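Local atomic coordinates of hypothetical Thioesterase Protein SP_1851 (Streptococcus pneumoniae serotype 4, PDB entry 4XY5), a protein that probably hydrolyses thioesters, as a PaaI-like member of the hotdog-fold thioesterase superfamily, although its physiological substrate is not established. Residues L67-A81 with R114-Q128. The protein carries 1 engineered substitution. Residues are numbered along the deposited sequence; the frame is centred on the assembly and turned at random.
Sequences LDGVTLQSSINYLKA and RNVCKATFTMFVTGQ
D68 and G127 open a long antiparallel pairing of strands 68-78 and 115-127, with D68 N donating to G127 O at 3.0 Å. V70 and F124 exchange two backbone bonds, and V70 CG1 packs on F124 CB at 4.0 Å, near the plane of the ring at its edge. On the other face of the sheet, T71 brings OG1 to within 3.2 Å of M123 SD; its chi1 of -49° sets OG1 beside the backbone N and turns CG2 the other way, to reach F121 CD1 at 3.8 Å in the ring plane. L72 and Q73 illustrate how a classic beta bulge lets two residues face one on the partner strand: T122 O takes a short bond, 2.7 Å, from L72 N and a weak one from Q73 N. L72 CG packs against F124 CB at 3.7 Å. S74 OG donates to T120 O at 3.2 Å while lying over one face of the F121 ring, offset toward its rim; S75 N also bonds to T120 O. Beyond Y78, L79 N and K80 N converge on V116 O, and L79 CD1 touches K118 CG and CE. F121 also meets F51 of helix 47-64, and residues 73-77 pair with a strand of the second subunit: a sheet packed on its long helix and continued across a dimer interface, the hallmark of the hotdog fold.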
loop_
_atom_site.group_PDB
_atom_site.type_symbol
_atom_site.label_atom_id
_atom_site.label_comp_id
_atom_site.label_asym_id
_atom_site.label_seq_id
_atom_site.Cartn_x
_atom_site.Cartn_y
_atom_site.Cartn_z
ATOM N N LEU A 67 11.978 -21.495 -2.663
ATOM C CA LEU A 67 12.468 -20.494 -1.730
ATOM C C LEU A 67 11.709 -20.530 -0.412
ATOM O O LEU A 67 10.591 -21.041 -0.338
ATOM C CB LEU A 67 12.351 -19.091 -2.333
ATOM C CG LEU A 67 13.009 -18.835 -3.687
ATOM C CD1 LEU A 67 12.655 -17.445 -4.171
ATOM C CD2 LEU A 67 14.514 -19.013 -3.585
ATOM N N ASP A 68 12.336 -19.988 0.624
ATOM C CA ASP A 68 11.654 -19.676 1.869
ATOM C C ASP A 68 11.555 -18.168 1.957
ATOM O O ASP A 68 12.415 -17.457 1.434
ATOM C CB ASP A 68 12.398 -20.228 3.082
ATOM C CG ASP A 68 12.401 -21.734 3.127
ATOM O OD1 ASP A 68 11.304 -22.338 3.075
ATOM O OD2 ASP A 68 13.504 -22.311 3.203
ATOM N N GLY A 69 10.513 -17.672 2.613
ATOM C CA GLY A 69 10.362 -16.238 2.727
ATOM C C GLY A 69 9.348 -15.753 3.736
ATOM O O GLY A 69 8.553 -16.526 4.274
ATOM N N VAL A 70 9.382 -14.444 3.971
ATOM C CA VAL A 70 8.488 -13.779 4.902
ATOM C C VAL A 70 7.973 -12.501 4.237
ATOM O O VAL A 70 8.689 -11.873 3.462
ATOM C CB VAL A 70 9.208 -13.455 6.237
ATOM C CG1 VAL A 70 10.419 -12.572 5.988
ATOM C CG2 VAL A 70 8.260 -12.812 7.238
ATOM N N THR A 71 6.722 -12.146 4.509
ATOM C CA THR A 71 6.149 -10.912 3.972
ATOM C C THR A 71 6.710 -9.691 4.695
ATOM O O THR A 71 6.743 -9.656 5.926
ATOM C CB THR A 71 4.611 -10.922 4.084
ATOM O OG1 THR A 71 4.107 -12.161 3.569
ATOM C CG2 THR A 71 4.003 -9.772 3.287
ATOM N N LEU A 72 7.164 -8.703 3.922
ATOM C CA LEU A 72 7.627 -7.422 4.447
ATOM C C LEU A 72 6.502 -6.406 4.464
ATOM O O LEU A 72 6.384 -5.584 5.372
ATOM C CB LEU A 72 8.767 -6.848 3.596
ATOM C CG LEU A 72 10.200 -7.319 3.776
ATOM C CD1 LEU A 72 11.085 -6.544 2.806
ATOM C CD2 LEU A 72 10.633 -7.090 5.205
ATOM N N GLN A 73 5.701 -6.453 3.412
ATOM C CA GLN A 73 4.694 -5.441 3.190
ATOM C C GLN A 73 3.629 -5.974 2.272
ATOM O O GLN A 73 3.914 -6.718 1.349
ATOM C CB GLN A 73 5.348 -4.182 2.584
ATOM C CG GLN A 73 4.476 -2.956 2.598
ATOM C CD GLN A 73 3.470 -2.926 1.473
ATOM O OE1 GLN A 73 3.642 -3.576 0.440
ATOM N NE2 GLN A 73 2.417 -2.138 1.660
ATOM N N SER A 74 2.384 -5.589 2.506
ATOM C CA SER A 74 1.363 -5.972 1.553
ATOM C C SER A 74 0.335 -4.871 1.386
ATOM O O SER A 74 0.039 -4.151 2.336
ATOM C CB SER A 74 0.665 -7.256 1.991
ATOM O OG SER A 74 -0.298 -7.611 1.018
ATOM N N SER A 75 -0.181 -4.740 0.173
ATOM C CA SER A 75 -1.286 -3.817 -0.095
ATOM C C SER A 75 -2.452 -4.562 -0.743
ATOM O O SER A 75 -2.245 -5.403 -1.604
ATOM C CB SER A 75 -0.800 -2.668 -0.975
ATOM O OG SER A 75 0.120 -1.896 -0.231
ATOM N N ILE A 76 -3.681 -4.295 -0.307
ATOM C CA ILE A 76 -4.822 -5.013 -0.870
ATOM C C ILE A 76 -5.936 -4.028 -1.190
ATOM O O ILE A 76 -6.131 -3.059 -0.460
ATOM C CB ILE A 76 -5.344 -6.122 0.106
ATOM C CG1 ILE A 76 -6.576 -6.830 -0.469
ATOM C CG2 ILE A 76 -5.647 -5.517 1.475
ATOM C CD1 ILE A 76 -6.895 -8.177 0.264
ATOM N N ASN A 77 -6.609 -4.260 -2.316
ATOM C CA ASN A 77 -7.787 -3.493 -2.728
ATOM C C ASN A 77 -8.996 -4.395 -2.751
ATOM O O ASN A 77 -8.954 -5.469 -3.356
ATOM C CB ASN A 77 -7.612 -2.899 -4.122
ATOM C CG ASN A 77 -6.674 -1.724 -4.136
ATOM O OD1 ASN A 77 -5.461 -1.891 -4.213
ATOM N ND2 ASN A 77 -7.231 -0.527 -4.051
ATOM N N TYR A 78 -10.074 -3.949 -2.119
ATOM C CA TYR A 78 -11.314 -4.703 -2.088
ATOM C C TYR A 78 -12.303 -4.158 -3.116
ATOM O O TYR A 78 -12.636 -2.971 -3.108
ATOM C CB TYR A 78 -11.902 -4.668 -0.684
ATOM C CG TYR A 78 -10.978 -5.256 0.368
ATOM C CD1 TYR A 78 -10.939 -6.625 0.598
ATOM C CD2 TYR A 78 -10.137 -4.437 1.125
ATOM C CE1 TYR A 78 -10.100 -7.167 1.558
ATOM C CE2 TYR A 78 -9.288 -4.979 2.106
ATOM C CZ TYR A 78 -9.278 -6.342 2.311
ATOM O OH TYR A 78 -8.444 -6.894 3.285
ATOM N N LEU A 79 -12.767 -5.039 -3.998
ATOM C CA LEU A 79 -13.503 -4.623 -5.193
ATOM C C LEU A 79 -14.986 -4.962 -5.140
ATOM O O LEU A 79 -15.839 -4.197 -5.593
ATOM C CB LEU A 79 -12.889 -5.281 -6.429
ATOM C CG LEU A 79 -11.375 -5.086 -6.555
ATOM C CD1 LEU A 79 -10.890 -5.661 -7.858
ATOM C CD2 LEU A 79 -11.042 -3.623 -6.463
ATOM N N LYS A 80 -15.283 -6.133 -4.611
ATOM C CA LYS A 80 -16.640 -6.661 -4.624
ATOM C C LYS A 80 -16.753 -7.615 -3.464
ATOM O O LYS A 80 -15.800 -8.327 -3.156
ATOM C CB LYS A 80 -16.942 -7.363 -5.953
ATOM C CG LYS A 80 -18.243 -8.176 -5.988
ATOM C CD LYS A 80 -18.532 -8.674 -7.408
ATOM C CE LYS A 80 -19.688 -9.669 -7.453
ATOM N NZ LYS A 80 -20.939 -9.112 -6.863
ATOM N N ALA A 81 -17.900 -7.609 -2.795
ATOM C CA ALA A 81 -18.076 -8.448 -1.614
ATOM C C ALA A 81 -18.017 -9.933 -1.944
ATOM O O ALA A 81 -18.524 -10.369 -2.974
ATOM C CB ALA A 81 -19.399 -8.123 -0.933
ATOM N N ARG A 114 -16.334 -12.844 -11.297
ATOM C CA ARG A 114 -16.274 -11.454 -10.864
ATOM C C ARG A 114 -15.066 -11.217 -9.958
ATOM O O ARG A 114 -14.753 -12.048 -9.114
ATOM C CB ARG A 114 -17.555 -11.053 -10.130
ATOM C CG ARG A 114 -18.841 -11.273 -10.916
ATOM C CD ARG A 114 -18.742 -10.695 -12.315
ATOM N NE ARG A 114 -18.426 -9.268 -12.316
ATOM C CZ ARG A 114 -19.305 -8.300 -12.067
ATOM N NH1 ARG A 114 -20.566 -8.598 -11.785
ATOM N NH2 ARG A 114 -18.918 -7.031 -12.098
ATOM N N ASN A 115 -14.399 -10.078 -10.128
ATOM C CA ASN A 115 -13.252 -9.725 -9.288
ATOM C C ASN A 115 -13.648 -9.360 -7.862
ATOM O O ASN A 115 -14.424 -8.434 -7.654
ATOM C CB ASN A 115 -12.481 -8.554 -9.912
ATOM C CG ASN A 115 -11.767 -8.942 -11.185
ATOM O OD1 ASN A 115 -11.384 -10.094 -11.374
ATOM N ND2 ASN A 115 -11.583 -7.974 -12.071
ATOM N N VAL A 116 -13.097 -10.067 -6.874
ATOM C CA VAL A 116 -13.403 -9.782 -5.471
ATOM C C VAL A 116 -12.356 -8.867 -4.807
ATOM O O VAL A 116 -12.704 -7.851 -4.181
ATOM C CB VAL A 116 -13.537 -11.098 -4.679
ATOM C CG1 VAL A 116 -13.796 -10.824 -3.201
ATOM C CG2 VAL A 116 -14.670 -11.920 -5.259
ATOM N N CYS A 117 -11.079 -9.211 -4.934
ATOM C CA CYS A 117 -10.028 -8.357 -4.375
ATOM C C CYS A 117 -8.697 -8.657 -5.067
ATOM O O CYS A 117 -8.564 -9.685 -5.721
ATOM C CB CYS A 117 -9.917 -8.544 -2.856
ATOM S SG CYS A 117 -9.376 -10.198 -2.343
ATOM N N LYS A 118 -7.741 -7.732 -4.950
ATOM C CA LYS A 118 -6.428 -7.853 -5.584
ATOM C C LYS A 118 -5.393 -7.392 -4.577
ATOM O O LYS A 118 -5.597 -6.390 -3.905
ATOM C CB LYS A 118 -6.329 -6.999 -6.862
ATOM C CG LYS A 118 -7.531 -7.074 -7.785
ATOM C CD LYS A 118 -7.718 -8.469 -8.328
ATOM C CE LYS A 118 -9.119 -8.655 -8.874
ATOM N NZ LYS A 118 -9.475 -10.080 -9.009
ATOM N N ALA A 119 -4.281 -8.110 -4.450
ATOM C CA ALA A 119 -3.281 -7.708 -3.471
ATOM C C ALA A 119 -1.892 -7.865 -4.042
ATOM O O ALA A 119 -1.691 -8.641 -4.962
ATOM C CB ALA A 119 -3.420 -8.528 -2.191
ATOM N N THR A 120 -0.938 -7.114 -3.503
ATOM C CA THR A 120 0.443 -7.249 -3.924
ATOM C C THR A 120 1.281 -7.430 -2.680
ATOM O O THR A 120 1.147 -6.672 -1.716
ATOM C CB THR A 120 0.911 -6.021 -4.732
ATOM O OG1 THR A 120 0.155 -5.961 -5.945
ATOM C CG2 THR A 120 2.387 -6.118 -5.070
ATOM N N PHE A 121 2.117 -8.463 -2.696
ATOM C CA PHE A 121 2.961 -8.804 -1.565
ATOM C C PHE A 121 4.434 -8.605 -1.858
ATOM O O PHE A 121 4.919 -9.061 -2.884
ATOM C CB PHE A 121 2.725 -10.261 -1.178
ATOM C CG PHE A 121 1.404 -10.491 -0.556
ATOM C CD1 PHE A 121 1.280 -10.544 0.822
ATOM C CD2 PHE A 121 0.276 -10.645 -1.340
ATOM C CE1 PHE A 121 0.044 -10.757 1.408
ATOM C CE2 PHE A 121 -0.956 -10.856 -0.749
ATOM C CZ PHE A 121 -1.060 -10.901 0.616
ATOM N N THR A 122 5.128 -7.927 -0.944
ATOM C CA THR A 122 6.569 -7.773 -1.015
ATOM C C THR A 122 7.187 -8.722 -0.011
ATOM O O THR A 122 7.118 -8.495 1.196
ATOM C CB THR A 122 7.009 -6.323 -0.723
ATOM O OG1 THR A 122 6.373 -5.451 -1.661
ATOM C CG2 THR A 122 8.510 -6.186 -0.877
ATOM N N MET A 123 7.774 -9.798 -0.521
ATOM C CA MET A 123 8.317 -10.848 0.329
ATOM C C MET A 123 9.834 -10.745 0.407
ATOM O O MET A 123 10.490 -10.423 -0.575
ATOM C CB MET A 123 7.914 -12.231 -0.195
ATOM C CG MET A 123 6.476 -12.346 -0.706
ATOM S SD MET A 123 5.194 -12.529 0.563
ATOM C CE MET A 123 5.568 -14.156 1.241
ATOM N N PHE A 124 10.377 -11.022 1.585
ATOM C CA PHE A 124 11.818 -11.064 1.791
ATOM C C PHE A 124 12.278 -12.519 1.726
ATOM O O PHE A 124 11.820 -13.352 2.506
ATOM C CB PHE A 124 12.181 -10.428 3.134
ATOM C CG PHE A 124 13.660 -10.346 3.397
ATOM C CD1 PHE A 124 14.439 -9.396 2.758
ATOM C CD2 PHE A 124 14.267 -11.208 4.296
ATOM C CE1 PHE A 124 15.800 -9.315 3.003
ATOM C CE2 PHE A 124 15.625 -11.131 4.545
ATOM C CZ PHE A 124 16.392 -10.187 3.901
ATOM N N VAL A 125 13.149 -12.825 0.768
ATOM C CA VAL A 125 13.667 -14.178 0.609
ATOM C C VAL A 125 14.666 -14.473 1.722
ATOM O O VAL A 125 15.679 -13.788 1.852
ATOM C CB VAL A 125 14.347 -14.379 -0.764
ATOM C CG1 VAL A 125 14.709 -15.847 -0.968
ATOM C CG2 VAL A 125 13.446 -13.883 -1.891
ATOM N N THR A 126 14.374 -15.483 2.532
ATOM C CA THR A 126 15.227 -15.804 3.669
ATOM C C THR A 126 16.244 -16.895 3.327
ATOM O O THR A 126 17.360 -16.905 3.857
ATOM C CB THR A 126 14.390 -16.240 4.880
ATOM O OG1 THR A 126 13.575 -17.362 4.521
ATOM C CG2 THR A 126 13.483 -15.105 5.333
ATOM N N GLY A 127 15.867 -17.800 2.431
ATOM C CA GLY A 127 16.752 -18.880 2.030
ATOM C C GLY A 127 16.267 -19.610 0.794
ATOM O O GLY A 127 15.212 -19.283 0.248
ATOM N N GLN A 128 17.041 -20.604 0.359
ATOM C CA GLN A 128 16.717 -21.380 -0.836
ATOM C C GLN A 128 15.912 -22.641 -0.513
ATOM O O GLN A 128 15.985 -23.178 0.591
ATOM C CB GLN A 128 17.997 -21.762 -1.586
ATOM C CG GLN A 128 18.372 -20.811 -2.711
ATOM C CD GLN A 128 18.949 -19.497 -2.216
ATOM O OE1 GLN A 128 19.277 -19.345 -1.036
ATOM N NE2 GLN A 128 19.074 -18.536 -3.122
HETATM O O HOH W 1 3.556 -4.862 -1.617
#